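Local coordinates for putative exported protein (Bacteroides fragilis NCTC 9343, PDB 3IEE) that is of unknown function but is probably an exported, lipid-anchored protein of the cell envelope, built almost wholly of helices, at residues M53-K56 against G57-A61; F85-E88 against T89-N92; N166-K169 against A170-M173; Q236-T239 against F240-V244. All coordinates share one frame; numbering follows the deposited sequence.

Interaction 1: residues M53-K56 against G57-A61; sequences MEQK and GKTPA
G57 takes up the last turn of helix 43-56 with a forked bond: its N lies 3.3 Å from M53 O and 3.3 Å from E54 O, so both are weak; M53 O also accepts from Y114 OH. K58 then folds back, its N donating to Q55 O at 2.8 Å from above the carbonyl plane, while its CG rests 3.6 Å from E54 O and its extended chain crosses that of Q55 at about a right angle. The carboxylate of E54 leads elsewhere, to the hydroxyl of Y134. T59 N brings a second donor to Q55 O, at 2.9 Å and close to the line of the C=O bond. One carbonyl thus receives two backbone N-H groups from two directions, and helix 43-56 ends here, passing into the loop leading to helix 75-78, at the surface of the helical bundle. P60 offers its carbonyl to K56: with chi1 at -168° and a bend at chi2, the lysine chain reaches along the loop and NZ meets P60 O at 2.8 Å, tilted 20° from the carbonyl plane. A61, in a left-handed backbone conformation, turns its CB toward the helix and sets it 3.9 Å from Q55 CG.

Interaction 2: residues F85-E88 against T89-N92; sequences FNEE and TRRN. With EDO (1,2-ethanediol), chain G.
With chi1 at 61°, N86 places CG between its own N and carbonyl carbon and swings OD1 back over the first turn of helix 87-119, where T89, its OG1 beside the backbone N, meets it. OD1 accepts twice: from T89 N at 2.9 Å, nearly in line with the side-chain C=O, and from T89 OG1 at 2.8 Å, from above the amide plane. N86 is thereby the N-cap. On another side of the turn E87 and R90 run side by side; E87 OE2 uses its syn lone pair to accept from R90 NH1 at 2.9 Å, lying in the guanidinium plane although the carboxylate plane is turned 69° from it. A 1,2-ethanediol, probably from the crystallisation liquor, sets C1 over one guanidinium face and gives E87 OE1 a weak bond from O2. R90 NE goes to P81 O, which ties the helix start to the preceding loop. T89 CG2 packs 3.8 Å from F85 CD1, and F85 makes an edge-to-face contact with Y29. The chemistry suits a helix beginning: OD1 gives T89 N, in the first turn, a side-chain acceptor, and the negative charge of E87 probably interacts favourably with the helix dipole as well as with R90.

Interaction 3: residues N166-K169 against A170-M173; sequences NPLK and AQIM
The N166 amide and the methyl end of I172 approach from opposite directions: CD1 of I172 lies 3.3 Å from ND2 and at similar range from CG and OD1, so the methyl sits to one side of the amide plane, off the centre, nearest ND2. N166 OD1 accepts from L168 N at 2.9 Å, the donor tilted 15° from the carbonyl plane, an Asx turn that fixes the rotation of the amide. It is nested in a type I beta turn from N166 to K169, closed by K169 N on N166 O, which delivers the chain to L168, at the N-cap position of helix 169-189. The first helical bonds follow: I172 N reaches L168 O at 2.8 Å and almost straight (177°), and M173 N reaches K169 O. The amide of Q171, turned back by a bend at chi2 (74°), points OE1 toward the turn, where a water donates to OE1 and to P167 O and accepts from A170 N at 3.2 Å. K169 and M173 lie alongside each other, with SE of the selenomethionine 3.7 Å from K169 CG. L168 and Q171 also pack on M227 of helix 224-247, whereas M173 faces L160 of helix 123-162. The N166 side chain thus shapes the turn ahead of the N-cap position, and a water, not a side chain, serves A170 N while bridging to P167 and Q171.

Interaction 4: residues Q236-T239 against F240-V244; sequences QVET and FIKQV
Four successive i to i+4 bonds carry regular alpha-helix through the contact, F240 N on Q236 O, I241 N on V237 O, K242 N on E238 O and Q243 N on T239 O, at 2.9 to 3.1 Å. V237 and I241 meet by their branch ends, CG1 of the valine 4.1 Å from CD1 of the isoleucine, with CG1 of I241 leaning 3.4 Å from V237 O. F240, its CG anti to N (chi1 178°), carries the ring away from the preceding turn; one face receives CG2 of V244, 3.6 Å above the plane and offset toward the rim, a turn further on. The polar flank is looser. K242 bends at chi3 and brings CE to 4.0 Å from E238 CG, and NZ makes only a long salt bridge of 4.0 Å to E238 OE2; the other oxygen, OE1, has its own salt bridge to K215. T239 OG1 returns to the backbone at S235 O. V237 and F240 face M182 of helix 169-189, I241 faces L207 and L211 of helix 197-215, and Q243 touches L261 of helix 255-268. Such an amphipathic helix, with apolar residues turned to its neighbours and a charged pair along its outer flank, is typical of a helical bundle.

All four are local, within helices or at their ends. Interactions 2 and 3 are partly buried helix starts, the former capped by an asparagine, the latter preceded by an Asx turn, with a water accepting from its first turn, while interaction 1 is a surface helix end where one N-H forks weakly between two carbonyls and another carbonyl takes two donors. Interaction 4 is mid-helix, with a buried apolar side. Interactions 3 and 4 touch the same helices, 169-189 and 224-247, centres about 22 Å apart; interactions 1 and 2 share helices 87-119 and 123-162 at about 44 Å between centres. The salt bridge is close in interaction 2 and long in interaction 4, where E238 also pairs with K215.

Interaction 1: residues M53-K56 against G57-A61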
# COMPACT_ATOMS: atom_id res chain seq x y z
N MSE A 53 -9.57 -4.20 20.53
CA MSE A 53 -10.28 -3.12 21.21
C MSE A 53 -11.78 -3.39 21.30
O MSE A 53 -12.36 -3.30 22.39
CB MSE A 53 -9.99 -1.74 20.55
CG MSE A 53 -8.59 -1.27 20.78
SE MSE A 53 -8.11 0.28 19.77
CE MSE A 53 -9.07 1.62 20.80
N GLU A 54 -12.41 -3.74 20.17
CA GLU A 54 -13.85 -4.02 20.14
C GLU A 54 -14.20 -5.18 21.08
O GLU A 54 -15.14 -5.10 21.88
CB GLU A 54 -14.33 -4.44 18.74
CG GLU A 54 -14.29 -3.37 17.67
CD GLU A 54 -14.51 -3.94 16.22
OE1 GLU A 54 -14.26 -5.15 15.96
OE2 GLU A 54 -14.96 -3.14 15.35
N GLN A 55 -13.44 -6.26 20.96
CA GLN A 55 -13.73 -7.46 21.75
C GLN A 55 -13.54 -7.23 23.24
O GLN A 55 -14.37 -7.69 24.03
CB GLN A 55 -12.86 -8.63 21.27
CG GLN A 55 -13.24 -9.94 21.91
CD GLN A 55 -14.74 -10.21 21.85
OE1 GLN A 55 -15.39 -10.45 22.91
NE2 GLN A 55 -15.31 -10.18 20.63
N LYS A 56 -12.46 -6.54 23.62
CA LYS A 56 -12.14 -6.27 25.03
C LYS A 56 -13.21 -5.44 25.74
O LYS A 56 -13.36 -5.47 26.96
CB LYS A 56 -10.75 -5.60 25.12
CG LYS A 56 -10.14 -5.50 26.52
CD LYS A 56 -9.93 -6.85 27.20
CE LYS A 56 -9.12 -6.71 28.49
NZ LYS A 56 -8.91 -8.03 29.23
N GLY A 57 -13.98 -4.69 24.96
CA GLY A 57 -15.13 -3.98 25.49
C GLY A 57 -16.33 -4.88 25.72
O GLY A 57 -17.28 -4.45 26.38
N LYS A 58 -16.30 -6.11 25.21
CA LYS A 58 -17.36 -7.10 25.39
C LYS A 58 -17.02 -8.23 26.39
O LYS A 58 -17.87 -8.63 27.21
CB LYS A 58 -17.67 -7.74 24.03
CG LYS A 58 -18.11 -6.77 22.94
CD LYS A 58 -18.34 -7.52 21.65
CE LYS A 58 -18.64 -6.58 20.49
NZ LYS A 58 -18.59 -7.28 19.18
N THR A 59 -15.79 -8.73 26.31
CA THR A 59 -15.30 -9.88 27.09
C THR A 59 -13.85 -9.63 27.49
O THR A 59 -13.21 -8.76 26.93
CB THR A 59 -15.31 -11.17 26.24
OG1 THR A 59 -14.72 -10.91 24.96
CG2 THR A 59 -16.73 -11.67 26.04
N PRO A 60 -13.33 -10.36 28.50
CA PRO A 60 -11.86 -10.25 28.76
C PRO A 60 -10.88 -10.59 27.62
O PRO A 60 -9.70 -10.20 27.71
CB PRO A 60 -11.62 -11.22 29.90
CG PRO A 60 -12.97 -11.20 30.66
CD PRO A 60 -13.98 -11.21 29.53
N ALA A 61 -11.34 -11.35 26.62
CA ALA A 61 -10.54 -11.71 25.44
C ALA A 61 -9.16 -12.21 25.91
O ALA A 61 -8.12 -11.77 25.39
CB ALA A 61 -10.42 -10.50 24.52

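Interaction 2: residues F85-E88 against T89-N92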
# COMPACT_ATOMS: atom_id res chain seq x y z
N PHE A 85 13.85 15.35 -6.27
CA PHE A 85 12.44 15.76 -6.30
C PHE A 85 12.40 17.29 -6.23
O PHE A 85 13.31 17.90 -5.59
CB PHE A 85 11.70 15.19 -5.10
CG PHE A 85 11.67 13.68 -5.06
CD1 PHE A 85 10.88 12.95 -5.93
CD2 PHE A 85 12.46 13.00 -4.16
CE1 PHE A 85 10.87 11.58 -5.86
CE2 PHE A 85 12.44 11.62 -4.11
CZ PHE A 85 11.68 10.92 -4.95
N ASN A 86 11.38 17.88 -6.84
CA ASN A 86 11.24 19.33 -6.78
C ASN A 86 10.79 19.77 -5.38
O ASN A 86 10.36 18.94 -4.59
CB ASN A 86 10.35 19.86 -7.91
CG ASN A 86 8.95 19.32 -7.85
OD1 ASN A 86 8.35 19.22 -6.78
ND2 ASN A 86 8.43 18.94 -9.01
N GLU A 87 10.92 21.05 -5.07
CA GLU A 87 10.79 21.50 -3.68
C GLU A 87 9.38 21.19 -3.18
O GLU A 87 9.22 20.80 -2.03
CB GLU A 87 11.13 22.99 -3.54
CG GLU A 87 12.63 23.27 -3.72
CD GLU A 87 13.49 22.55 -2.71
OE1 GLU A 87 13.50 22.97 -1.53
OE2 GLU A 87 14.16 21.57 -3.10
N GLU A 88 8.40 21.35 -4.05
CA GLU A 88 7.02 21.11 -3.65
C GLU A 88 6.79 19.64 -3.26
O GLU A 88 6.08 19.32 -2.30
CB GLU A 88 6.09 21.46 -4.80
CG GLU A 88 4.63 21.20 -4.48
CD GLU A 88 3.74 21.78 -5.53
OE1 GLU A 88 3.69 23.03 -5.61
OE2 GLU A 88 3.11 20.99 -6.27
N THR A 89 7.35 18.77 -4.07
CA THR A 89 7.29 17.34 -3.83
C THR A 89 7.97 16.98 -2.52
O THR A 89 7.45 16.18 -1.70
CB THR A 89 7.88 16.54 -5.02
OG1 THR A 89 7.11 16.80 -6.22
CG2 THR A 89 7.86 15.03 -4.76
N ARG A 90 9.16 17.54 -2.31
CA ARG A 90 9.90 17.29 -1.09
C ARG A 90 9.04 17.70 0.13
O ARG A 90 8.95 16.94 1.10
CB ARG A 90 11.26 18.00 -1.09
CG ARG A 90 12.20 17.55 -2.22
CD ARG A 90 13.50 18.38 -2.25
NE ARG A 90 14.49 17.98 -1.25
CZ ARG A 90 15.53 18.71 -0.84
NH1 ARG A 90 15.74 19.94 -1.28
NH2 ARG A 90 16.38 18.19 0.04
N ARG A 91 8.44 18.88 0.03
CA ARG A 91 7.55 19.40 1.08
C ARG A 91 6.37 18.46 1.35
O ARG A 91 6.10 18.09 2.49
CB ARG A 91 7.02 20.76 0.63
CG ARG A 91 6.17 21.55 1.60
CD ARG A 91 5.80 22.90 0.92
NE ARG A 91 7.00 23.55 0.33
CZ ARG A 91 7.14 23.99 -0.94
NH1 ARG A 91 6.14 23.89 -1.83
NH2 ARG A 91 8.29 24.53 -1.32
N ASN A 92 5.66 18.11 0.29
CA ASN A 92 4.53 17.20 0.41
C ASN A 92 4.86 15.82 0.92
O ASN A 92 4.09 15.26 1.68
CB ASN A 92 3.79 17.15 -0.87
CG ASN A 92 3.24 18.48 -1.24
OD1 ASN A 92 3.11 19.37 -0.36
ND2 ASN A 92 2.94 18.67 -2.51
C1 EDO G . 13.00 19.75 1.17
O1 EDO G . 13.74 19.55 2.37
C2 EDO G . 12.91 21.20 0.75
O2 EDO G . 11.65 21.41 0.08

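Interaction 3: residues N166-K169 against A170-M173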
# COMPACT_ATOMS: atom_id res chain seq x y z
N ASN A 166 16.89 -0.62 -23.12
CA ASN A 166 16.37 -1.95 -22.86
C ASN A 166 15.22 -2.28 -23.85
O ASN A 166 14.19 -1.63 -23.81
CB ASN A 166 15.89 -2.08 -21.40
CG ASN A 166 15.60 -3.50 -20.99
OD1 ASN A 166 14.96 -4.26 -21.72
ND2 ASN A 166 16.04 -3.88 -19.79
N PRO A 167 15.39 -3.31 -24.69
CA PRO A 167 14.33 -3.57 -25.68
C PRO A 167 12.98 -3.96 -25.04
O PRO A 167 11.97 -3.88 -25.73
CB PRO A 167 14.89 -4.75 -26.50
CG PRO A 167 15.91 -5.38 -25.66
CD PRO A 167 16.50 -4.27 -24.79
N LEU A 168 12.99 -4.35 -23.78
CA LEU A 168 11.75 -4.68 -23.05
C LEU A 168 11.30 -3.62 -22.05
O LEU A 168 10.49 -3.91 -21.16
CB LEU A 168 11.91 -6.00 -22.33
CG LEU A 168 12.30 -7.20 -23.18
CD1 LEU A 168 12.53 -8.37 -22.29
CD2 LEU A 168 11.24 -7.50 -24.24
N LYS A 169 11.75 -2.38 -22.24
CA LYS A 169 11.35 -1.27 -21.36
C LYS A 169 9.84 -1.20 -21.15
O LYS A 169 9.40 -1.12 -20.03
CB LYS A 169 11.89 0.03 -21.94
CG LYS A 169 11.36 1.32 -21.31
CD LYS A 169 12.08 2.53 -21.88
CE LYS A 169 11.52 3.00 -23.18
NZ LYS A 169 12.68 3.48 -24.04
N ALA A 170 9.05 -1.19 -22.23
CA ALA A 170 7.58 -1.08 -22.07
C ALA A 170 7.00 -2.20 -21.20
O ALA A 170 6.14 -1.97 -20.30
CB ALA A 170 6.84 -1.03 -23.43
N GLN A 171 7.46 -3.42 -21.46
CA GLN A 171 6.97 -4.59 -20.73
C GLN A 171 7.38 -4.49 -19.24
O GLN A 171 6.56 -4.65 -18.32
CB GLN A 171 7.47 -5.90 -21.37
CG GLN A 171 6.92 -6.17 -22.79
CD GLN A 171 7.48 -5.32 -23.89
OE1 GLN A 171 8.50 -4.64 -23.71
NE2 GLN A 171 6.88 -5.41 -25.10
N ILE A 172 8.65 -4.19 -19.01
CA ILE A 172 9.17 -4.03 -17.63
C ILE A 172 8.36 -2.96 -16.86
O ILE A 172 7.91 -3.17 -15.71
CB ILE A 172 10.70 -3.70 -17.65
CG1 ILE A 172 11.50 -4.85 -18.24
CG2 ILE A 172 11.19 -3.40 -16.21
CD1 ILE A 172 12.95 -4.46 -18.68
N MSE A 173 8.14 -1.81 -17.49
CA MSE A 173 7.40 -0.72 -16.89
C MSE A 173 5.94 -1.09 -16.59
O MSE A 173 5.42 -0.76 -15.48
CB MSE A 173 7.56 0.55 -17.73
CG MSE A 173 9.00 1.10 -17.66
SE MSE A 173 9.19 2.74 -18.70
CE MSE A 173 8.12 3.90 -17.58
O HOH W 1 9.78 -2.17 -25.15

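Interaction 4: residues Q236-T239 against F240-V244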
# COMPACT_ATOMS: atom_id res chain seq x y z
N GLN A 236 -2.43 -13.52 -15.16
CA GLN A 236 -2.65 -13.48 -13.72
C GLN A 236 -3.26 -12.16 -13.23
O GLN A 236 -4.06 -12.13 -12.28
CB GLN A 236 -1.34 -13.77 -13.01
CG GLN A 236 -1.00 -15.20 -13.27
CD GLN A 236 0.28 -15.60 -12.63
OE1 GLN A 236 0.44 -15.42 -11.42
NE2 GLN A 236 1.20 -16.17 -13.40
N VAL A 237 -2.87 -11.08 -13.89
CA VAL A 237 -3.50 -9.79 -13.60
C VAL A 237 -4.99 -9.85 -13.91
O VAL A 237 -5.83 -9.40 -13.14
CB VAL A 237 -2.83 -8.62 -14.35
CG1 VAL A 237 -3.65 -7.33 -14.12
CG2 VAL A 237 -1.35 -8.51 -13.96
N GLU A 238 -5.33 -10.41 -15.05
CA GLU A 238 -6.71 -10.57 -15.43
C GLU A 238 -7.49 -11.42 -14.41
O GLU A 238 -8.61 -11.07 -14.01
CB GLU A 238 -6.77 -11.10 -16.84
CG GLU A 238 -8.21 -11.19 -17.36
CD GLU A 238 -8.34 -11.13 -18.85
OE1 GLU A 238 -7.37 -10.82 -19.55
OE2 GLU A 238 -9.46 -11.40 -19.34
N THR A 239 -6.89 -12.52 -13.96
CA THR A 239 -7.49 -13.33 -12.89
C THR A 239 -7.72 -12.53 -11.62
O THR A 239 -8.76 -12.65 -10.95
CB THR A 239 -6.56 -14.53 -12.61
OG1 THR A 239 -6.52 -15.32 -13.80
CG2 THR A 239 -7.01 -15.38 -11.41
N PHE A 240 -6.74 -11.71 -11.29
CA PHE A 240 -6.82 -10.86 -10.10
C PHE A 240 -7.99 -9.85 -10.21
O PHE A 240 -8.78 -9.69 -9.28
CB PHE A 240 -5.50 -10.14 -9.91
CG PHE A 240 -5.49 -9.20 -8.75
CD1 PHE A 240 -5.83 -7.85 -8.88
CD2 PHE A 240 -5.06 -9.65 -7.53
CE1 PHE A 240 -5.76 -6.96 -7.76
CE2 PHE A 240 -5.00 -8.80 -6.44
CZ PHE A 240 -5.32 -7.48 -6.55
N ILE A 241 -8.09 -9.20 -11.36
CA ILE A 241 -9.17 -8.25 -11.60
C ILE A 241 -10.52 -8.93 -11.40
O ILE A 241 -11.43 -8.39 -10.73
CB ILE A 241 -9.09 -7.64 -13.00
CG1 ILE A 241 -7.86 -6.71 -13.16
CG2 ILE A 241 -10.44 -6.91 -13.41
CD1 ILE A 241 -7.60 -6.39 -14.61
N LYS A 242 -10.67 -10.11 -11.96
CA LYS A 242 -11.93 -10.85 -11.87
C LYS A 242 -12.24 -11.26 -10.40
O LYS A 242 -13.40 -11.21 -9.96
CB LYS A 242 -11.93 -12.04 -12.83
CG LYS A 242 -12.02 -11.57 -14.29
CD LYS A 242 -12.21 -12.67 -15.39
CE LYS A 242 -10.95 -13.48 -15.67
NZ LYS A 242 -10.99 -14.23 -16.99
N GLN A 243 -11.22 -11.67 -9.67
CA GLN A 243 -11.38 -12.03 -8.25
C GLN A 243 -11.80 -10.79 -7.43
O GLN A 243 -12.65 -10.89 -6.55
CB GLN A 243 -10.09 -12.60 -7.69
CG GLN A 243 -9.74 -14.02 -8.16
CD GLN A 243 -8.59 -14.62 -7.30
OE1 GLN A 243 -7.87 -13.91 -6.57
NE2 GLN A 243 -8.45 -15.93 -7.36
N VAL A 244 -11.21 -9.63 -7.71
CA VAL A 244 -11.53 -8.43 -6.93
C VAL A 244 -12.99 -8.09 -7.21
O VAL A 244 -13.73 -7.78 -6.29
CB VAL A 244 -10.64 -7.22 -7.22
CG1 VAL A 244 -11.19 -5.93 -6.47
CG2 VAL A 244 -9.17 -7.52 -6.87